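Side-chain contacts in oligogalacturonate lyase (Yersinia enterocolitica subsp. enterocolitica, PDB 3PE7), which probably cleaves short pectin-derived oligogalacturonates by beta-elimination in the cytoplasm, using a metal site carried by a seven-bladed beta-propeller: residues D12-A17 with A21-L26; I194-D199 with A269-L274; L220-E223 with M228-V231. One frame throughout, in Å; residues are numbered along the deposited sequence.

Interaction 1 (D12-A17 with A21-L26)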
ATOM      1  N   ASP A  12      -6.754  23.651   0.735  1.00 14.69           N
ATOM      2  CA  ASP A  12      -7.730  24.263  -0.163  1.00 15.04           C
ATOM      3  C   ASP A  12      -8.974  23.390  -0.315  1.00 15.16           C
ATOM      4  O   ASP A  12      -8.913  22.278  -0.865  1.00 14.86           O
ATOM      5  CB  ASP A  12      -7.091  24.575  -1.517  1.00 15.01           C
ATOM      6  CG  ASP A  12      -6.002  25.633  -1.410  1.00 17.47           C
ATOM      7  OD1 ASP A  12      -6.333  26.776  -1.055  1.00 21.37           O
ATOM      8  OD2 ASP A  12      -4.830  25.338  -1.673  1.00 17.92           O
ATOM      9  N   THR A  13     -10.095  23.903   0.179  1.00 15.04           N
ATOM     10  CA  THR A  13     -11.340  23.136   0.275  1.00 16.01           C
ATOM     11  C   THR A  13     -12.358  23.586  -0.780  1.00 16.04           C
ATOM     12  O   THR A  13     -12.539  24.790  -1.009  1.00 16.33           O
ATOM     13  CB  THR A  13     -11.963  23.259   1.668  1.00 16.13           C
ATOM     14  OG1 THR A  13     -11.002  22.878   2.655  1.00 18.20           O
ATOM     15  CG2 THR A  13     -13.192  22.359   1.806  1.00 17.71           C
ATOM     16  N   TYR A  14     -12.995  22.610  -1.419  1.00 15.13           N
ATOM     17  CA  TYR A  14     -13.930  22.845  -2.525  1.00 14.83           C
ATOM     18  C   TYR A  14     -14.945  21.704  -2.612  1.00 14.79           C
ATOM     19  O   TYR A  14     -14.957  20.810  -1.769  1.00 14.86           O
ATOM     20  CB  TYR A  14     -13.161  22.986  -3.849  1.00 15.00           C
ATOM     21  CG  TYR A  14     -12.269  21.817  -4.185  1.00 15.27           C
ATOM     22  CD1 TYR A  14     -11.045  21.621  -3.516  1.00 17.44           C
ATOM     23  CD2 TYR A  14     -12.637  20.906  -5.158  1.00 13.72           C
ATOM     24  CE1 TYR A  14     -10.240  20.551  -3.824  1.00 16.08           C
ATOM     25  CE2 TYR A  14     -11.828  19.851  -5.483  1.00 14.66           C
ATOM     26  CZ  TYR A  14     -10.634  19.674  -4.808  1.00 13.94           C
ATOM     27  OH  TYR A  14      -9.823  18.620  -5.131  1.00 16.98           O
ATOM     28  N   GLN A  15     -15.819  21.753  -3.608  1.00 14.66           N
ATOM     29  CA  GLN A  15     -16.832  20.718  -3.774  1.00 15.72           C
ATOM     30  C   GLN A  15     -16.534  19.915  -5.022  1.00 15.58           C
ATOM     31  O   GLN A  15     -16.261  20.488  -6.074  1.00 15.91           O
ATOM     32  CB  GLN A  15     -18.217  21.357  -3.929  1.00 15.84           C
ATOM     33  CG  GLN A  15     -18.844  21.816  -2.643  1.00 20.92           C
ATOM     34  CD  GLN A  15     -20.265  22.305  -2.870  1.00 26.12           C
ATOM     35  OE1 GLN A  15     -20.477  23.435  -3.323  1.00 29.05           O
ATOM     36  NE2 GLN A  15     -21.248  21.449  -2.573  1.00 28.82           N
ATOM     37  N   ASP A  16     -16.608  18.589  -4.918  1.00 14.38           N
ATOM     38  CA  ASP A  16     -16.401  17.725  -6.085  1.00 14.64           C
ATOM     39  C   ASP A  16     -17.340  18.073  -7.249  1.00 15.11           C
ATOM     40  O   ASP A  16     -18.529  18.269  -7.039  1.00 15.48           O
ATOM     41  CB  ASP A  16     -16.610  16.260  -5.689  1.00 13.79           C
ATOM     42  CG  ASP A  16     -16.231  15.304  -6.807  1.00 14.34           C
ATOM     43  OD1 ASP A  16     -17.097  14.981  -7.646  1.00 13.49           O
ATOM     44  OD2 ASP A  16     -15.048  14.925  -6.874  1.00 12.24           O
ATOM     45  N   ALA A  17     -16.787  18.117  -8.458  1.00 16.25           N
ATOM     46  CA  ALA A  17     -17.511  18.539  -9.669  1.00 16.91           C
ATOM     47  C   ALA A  17     -18.702  17.650 -10.013  1.00 17.51           C
ATOM     48  O   ALA A  17     -19.691  18.127 -10.554  1.00 18.16           O
ATOM     49  CB  ALA A  17     -16.553  18.623 -10.858  1.00 17.26           C
ATOM     50  N   ALA A  21     -19.325  16.350  -3.042  1.00 14.83           N
ATOM     51  CA  ALA A  21     -18.658  16.049  -1.763  1.00 14.55           C
ATOM     52  C   ALA A  21     -17.599  17.095  -1.415  1.00 13.91           C
ATOM     53  O   ALA A  21     -16.941  17.634  -2.302  1.00 13.77           O
ATOM     54  CB  ALA A  21     -18.004  14.666  -1.820  1.00 14.35           C
ATOM     55  N   GLN A  22     -17.413  17.364  -0.128  1.00 13.54           N
ATOM     56  CA  GLN A  22     -16.343  18.261   0.292  1.00 13.67           C
ATOM     57  C   GLN A  22     -14.988  17.563   0.094  1.00 13.38           C
ATOM     58  O   GLN A  22     -14.785  16.416   0.542  1.00 12.73           O
ATOM     59  CB  GLN A  22     -16.525  18.662   1.756  1.00 14.19           C
ATOM     60  CG  GLN A  22     -15.426  19.580   2.269  1.00 18.17           C
ATOM     61  CD  GLN A  22     -15.824  20.357   3.517  1.00 22.75           C
ATOM     62  OE1 GLN A  22     -16.820  21.095   3.523  1.00 26.89           O
ATOM     63  NE2 GLN A  22     -15.039  20.212   4.569  1.00 21.98           N
ATOM     64  N   VAL A  23     -14.069  18.271  -0.560  1.00 12.22           N
ATOM     65  CA  VAL A  23     -12.719  17.764  -0.806  1.00 12.22           C
ATOM     66  C   VAL A  23     -11.732  18.832  -0.366  1.00 12.55           C
ATOM     67  O   VAL A  23     -11.927  20.018  -0.638  1.00 12.03           O
ATOM     68  CB  VAL A  23     -12.486  17.409  -2.301  1.00 12.31           C
ATOM     69  CG1 VAL A  23     -11.087  16.816  -2.530  1.00 12.89           C
ATOM     70  CG2 VAL A  23     -13.525  16.420  -2.785  1.00 12.67           C
ATOM     71  N   THR A  24     -10.689  18.415   0.337  1.00 11.40           N
ATOM     72  CA  THR A  24      -9.641  19.350   0.749  1.00 11.84           C
ATOM     73  C   THR A  24      -8.313  18.865   0.192  1.00 10.49           C
ATOM     74  O   THR A  24      -7.934  17.714   0.424  1.00 11.16           O
ATOM     75  CB  THR A  24      -9.584  19.492   2.289  1.00 11.69           C
ATOM     76  OG1 THR A  24     -10.849  20.005   2.739  1.00 13.08           O
ATOM     77  CG2 THR A  24      -8.484  20.469   2.697  1.00 12.84           C
ATOM     78  N   ARG A  25      -7.635  19.730  -0.560  1.00  9.98           N
ATOM     79  CA  ARG A  25      -6.269  19.466  -1.021  1.00  9.56           C
ATOM     80  C   ARG A  25      -5.290  19.941   0.046  1.00 10.36           C
ATOM     81  O   ARG A  25      -5.371  21.088   0.510  1.00 11.12           O
ATOM     82  CB  ARG A  25      -6.000  20.226  -2.309  1.00  9.76           C
ATOM     83  CG  ARG A  25      -4.662  19.882  -2.956  1.00  9.25           C
ATOM     84  CD  ARG A  25      -4.521  20.601  -4.262  1.00 11.18           C
ATOM     85  NE  ARG A  25      -4.392  22.049  -4.053  1.00 11.60           N
ATOM     86  CZ  ARG A  25      -4.648  22.959  -4.985  1.00 11.26           C
ATOM     87  NH1 ARG A  25      -5.058  22.589  -6.189  1.00 10.97           N
ATOM     88  NH2 ARG A  25      -4.492  24.258  -4.699  1.00 11.77           N
ATOM     89  N   LEU A  26      -4.361  19.062   0.410  1.00  9.31           N
ATOM     90  CA  LEU A  26      -3.489  19.308   1.563  1.00  9.49           C
ATOM     91  C   LEU A  26      -2.118  19.857   1.189  1.00  9.77           C
ATOM     92  O   LEU A  26      -1.433  20.435   2.032  1.00 10.39           O
ATOM     93  CB  LEU A  26      -3.300  18.016   2.358  1.00  9.60           C
ATOM     94  CG  LEU A  26      -4.545  17.289   2.879  1.00 11.05           C
ATOM     95  CD1 LEU A  26      -4.120  16.000   3.561  1.00  8.32           C
ATOM     96  CD2 LEU A  26      -5.334  18.157   3.846  1.00 11.50           C
TER
HETATM   97  O   HOH W   1      -3.558  22.835  -1.402  1.00 27.23           O
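Val-23 lies over one face of the Tyr-14 ring, its CB 4.1 Å from the ring centroid and offset toward the rim, a CH-pi contact across two antiparallel strands. The edge of the same ring carries Asp-12 O, in plane, while Val-23 CG1 reaches past the rim to the phenol oxygen. Tyr-14 gains this position because its CG sits between the backbone N and the carbonyl carbon (chi1 56°), which folds the ring back over its cross-strand partner.

The second flat group, the guanidinium of Arg-25, has water 1 in plane at its edge, where NE donates to it. Arg-25 NH2 meets Asp-12 OD2 at 3.2 Å in a salt bridge that is far from coplanar: the two planes stand 82° apart and the nitrogen comes from above the carboxylate.

On the other face of the hairpin, Thr-13 OG1 and Thr-24 OG1 share a hydrogen bond of 2.9 Å, and Thr-13 CG2 packs on Gln-22 CG. Where the strands turn, Asp-16 N donates to Ala-21 O, and the Asp-16 carboxylate binds Arg-337 N and the turn amides of Ser-18 and Thr-19.

Strand 12-15 is the outermost strand of a sheet in which 22-25 pairs with 376-381, so N- and C-terminal strands share one blade and close the propeller ring. Water 1 also donates to Asp-12 OD2; the ion pair is thus held by one direct bond and one water link, and is probably partly hydrated.

Interaction 2 (I194-D199 with A269-L274). With CA (calcium ion), chain D.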
ATOM      1  N   ILE A 194       2.840 -10.297   3.739  1.00 13.80           N
ATOM      2  CA  ILE A 194       2.108  -9.469   4.687  1.00 13.69           C
ATOM      3  C   ILE A 194       1.732 -10.339   5.896  1.00 12.28           C
ATOM      4  O   ILE A 194       1.019 -11.339   5.741  1.00 11.70           O
ATOM      5  CB  ILE A 194       0.845  -8.823   4.031  1.00 13.46           C
ATOM      6  CG1 ILE A 194       0.142  -9.812   3.092  1.00 13.72           C
ATOM      7  CG2 ILE A 194       1.225  -7.492   3.275  1.00 14.92           C
ATOM      8  CD1 ILE A 194      -1.199  -9.356   2.469  1.00 15.25           C
ATOM      9  N   TYR A 195       2.238  -9.973   7.071  1.00 12.20           N
ATOM     10  CA  TYR A 195       1.798 -10.602   8.339  1.00 11.98           C
ATOM     11  C   TYR A 195       0.276 -10.453   8.475  1.00 11.39           C
ATOM     12  O   TYR A 195      -0.259  -9.378   8.215  1.00 11.41           O
ATOM     13  CB  TYR A 195       2.453  -9.919   9.545  1.00 12.63           C
ATOM     14  CG  TYR A 195       3.704 -10.589  10.071  1.00 12.64           C
ATOM     15  CD1 TYR A 195       4.940  -9.928  10.045  1.00 13.92           C
ATOM     16  CD2 TYR A 195       3.645 -11.867  10.637  1.00 12.85           C
ATOM     17  CE1 TYR A 195       6.098 -10.548  10.546  1.00 12.23           C
ATOM     18  CE2 TYR A 195       4.769 -12.483  11.128  1.00 13.43           C
ATOM     19  CZ  TYR A 195       5.993 -11.822  11.087  1.00 12.73           C
ATOM     20  OH  TYR A 195       7.098 -12.444  11.597  1.00 14.60           O
ATOM     21  N   ARG A 196      -0.411 -11.513   8.905  1.00 11.20           N
ATOM     22  CA  ARG A 196      -1.819 -11.389   9.282  1.00 10.73           C
ATOM     23  C   ARG A 196      -1.897 -10.527  10.545  1.00 10.51           C
ATOM     24  O   ARG A 196      -1.235 -10.839  11.538  1.00 10.58           O
ATOM     25  CB  ARG A 196      -2.427 -12.761   9.572  1.00 11.04           C
ATOM     26  CG  ARG A 196      -3.918 -12.683   9.961  1.00 11.11           C
ATOM     27  CD  ARG A 196      -4.506 -14.093  10.131  1.00 11.12           C
ATOM     28  NE  ARG A 196      -5.936 -14.061  10.471  1.00 11.01           N
ATOM     29  CZ  ARG A 196      -6.598 -15.118  10.949  1.00 11.13           C
ATOM     30  NH1 ARG A 196      -7.896 -15.042  11.205  1.00 11.69           N
ATOM     31  NH2 ARG A 196      -5.950 -16.263  11.173  1.00 11.99           N
ATOM     32  N   PRO A 197      -2.691  -9.431  10.515  1.00 10.79           N
ATOM     33  CA  PRO A 197      -2.838  -8.654  11.741  1.00 10.51           C
ATOM     34  C   PRO A 197      -3.272  -9.541  12.921  1.00 11.28           C
ATOM     35  O   PRO A 197      -4.192 -10.352  12.779  1.00 11.63           O
ATOM     36  CB  PRO A 197      -3.935  -7.646  11.388  1.00 10.84           C
ATOM     37  CG  PRO A 197      -3.793  -7.429   9.920  1.00 10.41           C
ATOM     38  CD  PRO A 197      -3.411  -8.809   9.387  1.00 10.41           C
ATOM     39  N   TYR A 198      -2.589  -9.378  14.056  1.00 11.29           N
ATOM     40  CA  TYR A 198      -2.891 -10.087  15.330  1.00 12.39           C
ATOM     41  C   TYR A 198      -2.692 -11.593  15.284  1.00 13.57           C
ATOM     42  O   TYR A 198      -3.138 -12.320  16.195  1.00 14.32           O
ATOM     43  CB  TYR A 198      -4.301  -9.704  15.851  1.00 12.03           C
ATOM     44  CG  TYR A 198      -4.509  -8.207  15.793  1.00 11.57           C
ATOM     45  CD1 TYR A 198      -3.870  -7.362  16.693  1.00 10.62           C
ATOM     46  CD2 TYR A 198      -5.290  -7.631  14.793  1.00 12.16           C
ATOM     47  CE1 TYR A 198      -4.035  -5.985  16.614  1.00 11.45           C
ATOM     48  CE2 TYR A 198      -5.451  -6.266  14.698  1.00 11.60           C
ATOM     49  CZ  TYR A 198      -4.828  -5.445  15.599  1.00 11.95           C
ATOM     50  OH  TYR A 198      -5.003  -4.083  15.515  1.00 14.65           O
ATOM     51  N   ASP A 199      -2.018 -12.073  14.235  1.00 13.15           N
ATOM     52  CA  ASP A 199      -1.680 -13.502  14.120  1.00 13.92           C
ATOM     53  C   ASP A 199      -0.316 -13.670  13.437  1.00 13.57           C
ATOM     54  O   ASP A 199      -0.233 -13.898  12.233  1.00 14.34           O
ATOM     55  CB  ASP A 199      -2.781 -14.263  13.368  1.00 13.71           C
ATOM     56  CG  ASP A 199      -2.456 -15.740  13.155  1.00 14.65           C
ATOM     57  OD1 ASP A 199      -1.664 -16.308  13.943  1.00 15.65           O
ATOM     58  OD2 ASP A 199      -3.016 -16.340  12.207  1.00 14.92           O
ATOM     59  N   ALA A 269     -11.646 -14.496   1.882  1.00 11.36           N
ATOM     60  CA  ALA A 269     -11.247 -15.856   2.258  1.00 11.18           C
ATOM     61  C   ALA A 269     -11.025 -15.905   3.760  1.00 11.67           C
ATOM     62  O   ALA A 269     -10.344 -15.043   4.296  1.00 10.60           O
ATOM     63  CB  ALA A 269      -9.966 -16.243   1.554  1.00 11.40           C
ATOM     64  N   ASP A 270     -11.602 -16.901   4.435  1.00 11.35           N
ATOM     65  CA  ASP A 270     -11.313 -17.098   5.856  1.00 12.17           C
ATOM     66  C   ASP A 270      -9.984 -17.832   5.985  1.00 13.01           C
ATOM     67  O   ASP A 270      -9.803 -18.874   5.390  1.00 12.33           O
ATOM     68  CB  ASP A 270     -12.398 -17.920   6.533  1.00 11.65           C
ATOM     69  CG  ASP A 270     -12.217 -17.972   8.041  1.00 12.57           C
ATOM     70  OD1 ASP A 270     -12.587 -16.983   8.704  1.00 15.05           O
ATOM     71  OD2 ASP A 270     -11.676 -18.967   8.561  1.00 13.30           O
ATOM     72  N   PRO A 271      -9.063 -17.294   6.791  1.00 13.68           N
ATOM     73  CA  PRO A 271      -7.723 -17.867   6.860  1.00 14.68           C
ATOM     74  C   PRO A 271      -7.679 -19.281   7.458  1.00 14.82           C
ATOM     75  O   PRO A 271      -6.834 -20.107   7.062  1.00 16.00           O
ATOM     76  CB  PRO A 271      -6.957 -16.851   7.720  1.00 14.64           C
ATOM     77  CG  PRO A 271      -7.706 -15.626   7.589  1.00 15.80           C
ATOM     78  CD  PRO A 271      -9.143 -16.014   7.508  1.00 14.44           C
ATOM     79  N   GLU A 272      -8.614 -19.592   8.356  1.00 14.55           N
ATOM     80  CA  GLU A 272      -8.623 -20.912   9.008  1.00 14.55           C
ATOM     81  C   GLU A 272      -9.338 -21.965   8.154  1.00 15.01           C
ATOM     82  O   GLU A 272      -8.862 -23.086   7.943  1.00 15.61           O
ATOM     83  CB  GLU A 272      -9.261 -20.833  10.404  1.00 14.35           C
ATOM     84  CG  GLU A 272      -8.460 -20.048  11.435  1.00 13.98           C
ATOM     85  CD  GLU A 272      -8.708 -18.530  11.367  1.00 13.27           C
ATOM     86  OE1 GLU A 272      -7.967 -17.782  12.048  1.00 17.91           O
ATOM     87  OE2 GLU A 272      -9.656 -18.081  10.681  1.00 11.22           O
ATOM     88  N   THR A 273     -10.486 -21.570   7.634  1.00 15.25           N
ATOM     89  CA  THR A 273     -11.376 -22.429   6.913  1.00 15.94           C
ATOM     90  C   THR A 273     -10.989 -22.551   5.413  1.00 16.01           C
ATOM     91  O   THR A 273     -11.285 -23.564   4.739  1.00 15.25           O
ATOM     92  CB  THR A 273     -12.742 -21.744   7.118  1.00 17.37           C
ATOM     93  OG1 THR A 273     -13.469 -22.383   8.192  1.00 19.88           O
ATOM     94  CG2 THR A 273     -13.517 -21.627   5.915  1.00 18.40           C
ATOM     95  N   LEU A 274     -10.335 -21.504   4.909  1.00 15.23           N
ATOM     96  CA  LEU A 274     -10.055 -21.322   3.466  1.00 14.83           C
ATOM     97  C   LEU A 274     -11.291 -21.327   2.564  1.00 14.67           C
ATOM     98  O   LEU A 274     -11.188 -21.497   1.337  1.00 13.76           O
ATOM     99  CB  LEU A 274      -8.968 -22.291   2.966  1.00 15.63           C
ATOM    100  CG  LEU A 274      -7.577 -22.118   3.585  1.00 17.14           C
ATOM    101  CD1 LEU A 274      -6.615 -23.107   2.950  1.00 20.92           C
ATOM    102  CD2 LEU A 274      -7.033 -20.695   3.445  1.00 19.26           C
TER
HETATM  103 CA    CA D 391     -11.912 -17.523  10.908  1.00 10.93          CA
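Glu-272 OE1 is gripped by two nitrogens of one guanidinium: Arg-196 NH2 at 2.7 Å and Arg-196 NH1 at 2.9 Å. The grip is end-on and lies within the guanidinium plane, but the carboxylate is turned 54° from that plane. NH1 arrives on the syn side of OE1, NH2 from above the carboxylate plane. Both bonds are bent.

Pro-271 supplies the cover. Its CG stands 3.5 Å above the centre of the Arg-196 guanidinium, so the ring packs on a face while the acid holds an edge. Arg-196 spans the gap with a chain extended from CG to NE, and NE is fixed by Gly-249 O. Asp-199, brought back beside Arg-196 by a type II turn, takes a second salt bridge from NH2 through OD2, which Thr-202 also holds.

The other oxygen of Glu-272 faces a metal: OE2 binds the calcium ion at 2.3 Å. A bend at chi2 (84°) swings the carboxylate into this place between the two cations. Asp-270 completes the protein ligands seen here with both carboxylate oxygens, and its OD2 also accepts from Thr-273 N, an Asx motif that shapes the loop after strand 264-269.

The contact joins this loop to strand 190-196 and the turn that follows, in the preceding propeller sheet. Glu-272 gives one oxygen to calcium and the other to arginine; Arg-196 is a second-shell residue, consistent with its positioning this ligand, and the two positive partners would be expected to favour the ionised carboxylate.

Interaction 3 (L220-E223 with M228-V231)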
ATOM      1  N   LEU A 220      -0.581 -18.738   1.629  1.00 12.84           N
ATOM      2  CA  LEU A 220      -0.317 -18.530   3.036  1.00 13.29           C
ATOM      3  C   LEU A 220       0.814 -19.471   3.437  1.00 13.75           C
ATOM      4  O   LEU A 220       0.997 -20.538   2.842  1.00 13.51           O
ATOM      5  CB  LEU A 220      -1.549 -18.848   3.886  1.00 13.96           C
ATOM      6  CG  LEU A 220      -2.832 -18.055   3.690  1.00 13.33           C
ATOM      7  CD1 LEU A 220      -3.874 -18.627   4.647  1.00 16.46           C
ATOM      8  CD2 LEU A 220      -2.592 -16.583   4.025  1.00 14.85           C
ATOM      9  N   ILE A 221       1.569 -19.069   4.448  1.00 13.41           N
ATOM     10  CA  ILE A 221       2.558 -19.962   5.058  1.00 14.89           C
ATOM     11  C   ILE A 221       2.630 -19.639   6.540  1.00 15.05           C
ATOM     12  O   ILE A 221       2.362 -18.497   6.959  1.00 15.02           O
ATOM     13  CB  ILE A 221       3.955 -19.829   4.365  1.00 14.57           C
ATOM     14  CG1 ILE A 221       4.883 -21.000   4.718  1.00 15.66           C
ATOM     15  CG2 ILE A 221       4.599 -18.460   4.656  1.00 15.47           C
ATOM     16  CD1 ILE A 221       6.110 -21.090   3.794  1.00 16.36           C
ATOM     17  N   ASN A 222       2.971 -20.638   7.349  1.00 15.97           N
ATOM     18  CA  ASN A 222       3.232 -20.377   8.755  1.00 16.66           C
ATOM     19  C   ASN A 222       4.537 -19.630   8.912  1.00 16.99           C
ATOM     20  O   ASN A 222       5.444 -19.759   8.072  1.00 16.52           O
ATOM     21  CB  ASN A 222       3.282 -21.676   9.564  1.00 17.05           C
ATOM     22  CG  ASN A 222       1.942 -22.390   9.636  1.00 18.60           C
ATOM     23  OD1 ASN A 222       0.886 -21.838   9.311  1.00 20.71           O
ATOM     24  ND2 ASN A 222       1.982 -23.630  10.103  1.00 20.76           N
ATOM     25  N   GLU A 223       4.639 -18.868   9.998  1.00 17.40           N
ATOM     26  CA  GLU A 223       5.826 -18.080  10.297  1.00 18.42           C
ATOM     27  C   GLU A 223       7.095 -18.930  10.321  1.00 18.96           C
ATOM     28  O   GLU A 223       8.163 -18.455   9.956  1.00 18.87           O
ATOM     29  CB  GLU A 223       5.657 -17.371  11.631  1.00 19.07           C
ATOM     30  CG  GLU A 223       6.611 -16.215  11.846  1.00 18.27           C
ATOM     31  CD  GLU A 223       6.481 -15.623  13.212  1.00 22.47           C
ATOM     32  OE1 GLU A 223       6.755 -14.414  13.356  1.00 19.65           O
ATOM     33  OE2 GLU A 223       6.086 -16.368  14.144  1.00 22.02           O
ATOM     34  N   MET A 228       2.802 -24.456   3.869  1.00 21.46           N
ATOM     35  CA  MET A 228       2.576 -23.578   2.733  1.00 21.25           C
ATOM     36  C   MET A 228       1.362 -24.070   1.948  1.00 20.69           C
ATOM     37  O   MET A 228       1.304 -25.231   1.539  1.00 21.21           O
ATOM     38  CB  MET A 228       3.831 -23.502   1.855  1.00 21.48           C
ATOM     39  CG  MET A 228       3.700 -22.538   0.685  1.00 22.13           C
ATOM     40  SD  MET A 228       5.186 -22.456  -0.334  1.00 22.69           S
ATOM     41  CE  MET A 228       5.246 -24.124  -0.990  1.00 23.79           C
ATOM     42  N   ARG A 229       0.382 -23.193   1.751  1.00 19.85           N
ATOM     43  CA  ARG A 229      -0.850 -23.574   1.073  1.00 19.15           C
ATOM     44  C   ARG A 229      -1.424 -22.414   0.272  1.00 18.64           C
ATOM     45  O   ARG A 229      -1.279 -21.272   0.651  1.00 18.34           O
ATOM     46  CB  ARG A 229      -1.890 -24.116   2.068  1.00 19.44           C
ATOM     47  CG  ARG A 229      -2.545 -23.089   3.014  1.00 20.27           C
ATOM     48  CD  ARG A 229      -1.708 -22.877   4.255  1.00 22.50           C
ATOM     49  NE  ARG A 229      -2.419 -22.216   5.354  1.00 22.68           N
ATOM     50  CZ  ARG A 229      -1.811 -21.636   6.387  1.00 23.68           C
ATOM     51  NH1 ARG A 229      -2.530 -21.060   7.344  1.00 23.48           N
ATOM     52  NH2 ARG A 229      -0.482 -21.618   6.462  1.00 23.83           N
ATOM     53  N   LYS A 230      -2.089 -22.725  -0.831  1.00 18.57           N
ATOM     54  CA  LYS A 230      -2.770 -21.680  -1.580  1.00 18.82           C
ATOM     55  C   LYS A 230      -4.074 -21.273  -0.908  1.00 17.92           C
ATOM     56  O   LYS A 230      -4.769 -22.093  -0.287  1.00 16.59           O
ATOM     57  CB  LYS A 230      -2.981 -22.061  -3.051  1.00 20.01           C
ATOM     58  CG  LYS A 230      -3.701 -23.335  -3.333  1.00 23.04           C
ATOM     59  CD  LYS A 230      -3.800 -23.577  -4.856  1.00 25.01           C
ATOM     60  CE  LYS A 230      -2.451 -23.677  -5.531  1.00 25.46           C
ATOM     61  NZ  LYS A 230      -2.603 -24.215  -6.924  1.00 27.78           N
ATOM     62  N   VAL A 231      -4.394 -19.990  -1.029  1.00 17.30           N
ATOM     63  CA  VAL A 231      -5.650 -19.443  -0.510  1.00 17.26           C
ATOM     64  C   VAL A 231      -6.835 -20.039  -1.273  1.00 17.66           C
ATOM     65  O   VAL A 231      -7.873 -20.376  -0.685  1.00 17.00           O
ATOM     66  CB  VAL A 231      -5.618 -17.891  -0.587  1.00 16.92           C
ATOM     67  CG1 VAL A 231      -7.015 -17.283  -0.349  1.00 15.47           C
ATOM     68  CG2 VAL A 231      -4.597 -17.340   0.401  1.00 17.05           C
TER
HETATM   69  O   HOH W   2      -0.848 -20.037   9.572  1.00 25.55           O
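Arg-229 crosses to Leu-220 in a beta hairpin that forms the outer edge of one four-stranded propeller sheet, with strand 229-230 outermost. The backbones of the two residues make an antiparallel hydrogen-bonded pair, with Leu-220 N to Arg-229 O at 2.8 Å and Arg-229 N to Leu-220 O at 2.9 Å.

From CB, the arginine chain starts with CG wedged between the backbone N and the carbonyl carbon (chi1 72°), and a bend at chi2 (-86°) lays the rest of the chain across Leu-220. CD comes close to Leu-220 O and Leu-220 CB. NE lies against Leu-220 CB and Leu-220 CD1, and CZ has Leu-220 CB squarely over it, 3.7 Å above the guanidinium plane. The leucine thus covers one face of the group, while the edge holds the backbone nitrogen of Asn-222 and water 2, both in plane.

At the tip, the two terminal nitrogens reach Asn-222 OD1 by different routes, NH2 directly and NH1 through water 2. Arg-229 NH2 lies 3.2 Å from Asn-222 OD1, a bent bond that comes from above the amide's carbonyl plane, with the amide and guanidinium planes 80° apart. NH2 also donates to Asn-227 O in the turn. The amide is held at its other end as well, since Asn-222 ND2 bonds to Thr-226 OG1.

Two apolar contacts accompany the pair: Leu-220 CG on Val-231 CG2, and Ile-221 CD1 on Met-228 CB at 3.8 Å, where Phe-205 of the adjoining strand meets both residues. Water 2 donates to Asn-222 OD1 over an unusually short distance whose exact length is doubtful, and it accepts from Arg-229 NH1 with its oxygen 3.0 Å from that nitrogen.

Interactions 2 and 3 are neighbours, their centres 9 Å apart, and interaction 3 is nested in the part of the chain that interaction 2 closes. They meet directly: Tyr-195 OH lies 2.7 Å from Glu-223 OE1, probably a hydrogen bond, and Ala-269 CB packs on Val-231 CG1 at 3.7 Å. Interaction 3 also packs against the calcium-binding loop through Leu-220 and Leu-274, the Leu-220 side chain being about 10 Å from the ion. Interaction 1 lies on the opposite side of the chain's centre, its own centre 37 Å from that of interaction 2 and 43 Å from that of interaction 3. None of the three includes the manganese ligands His-287, Gln-350, His-353 and His-355.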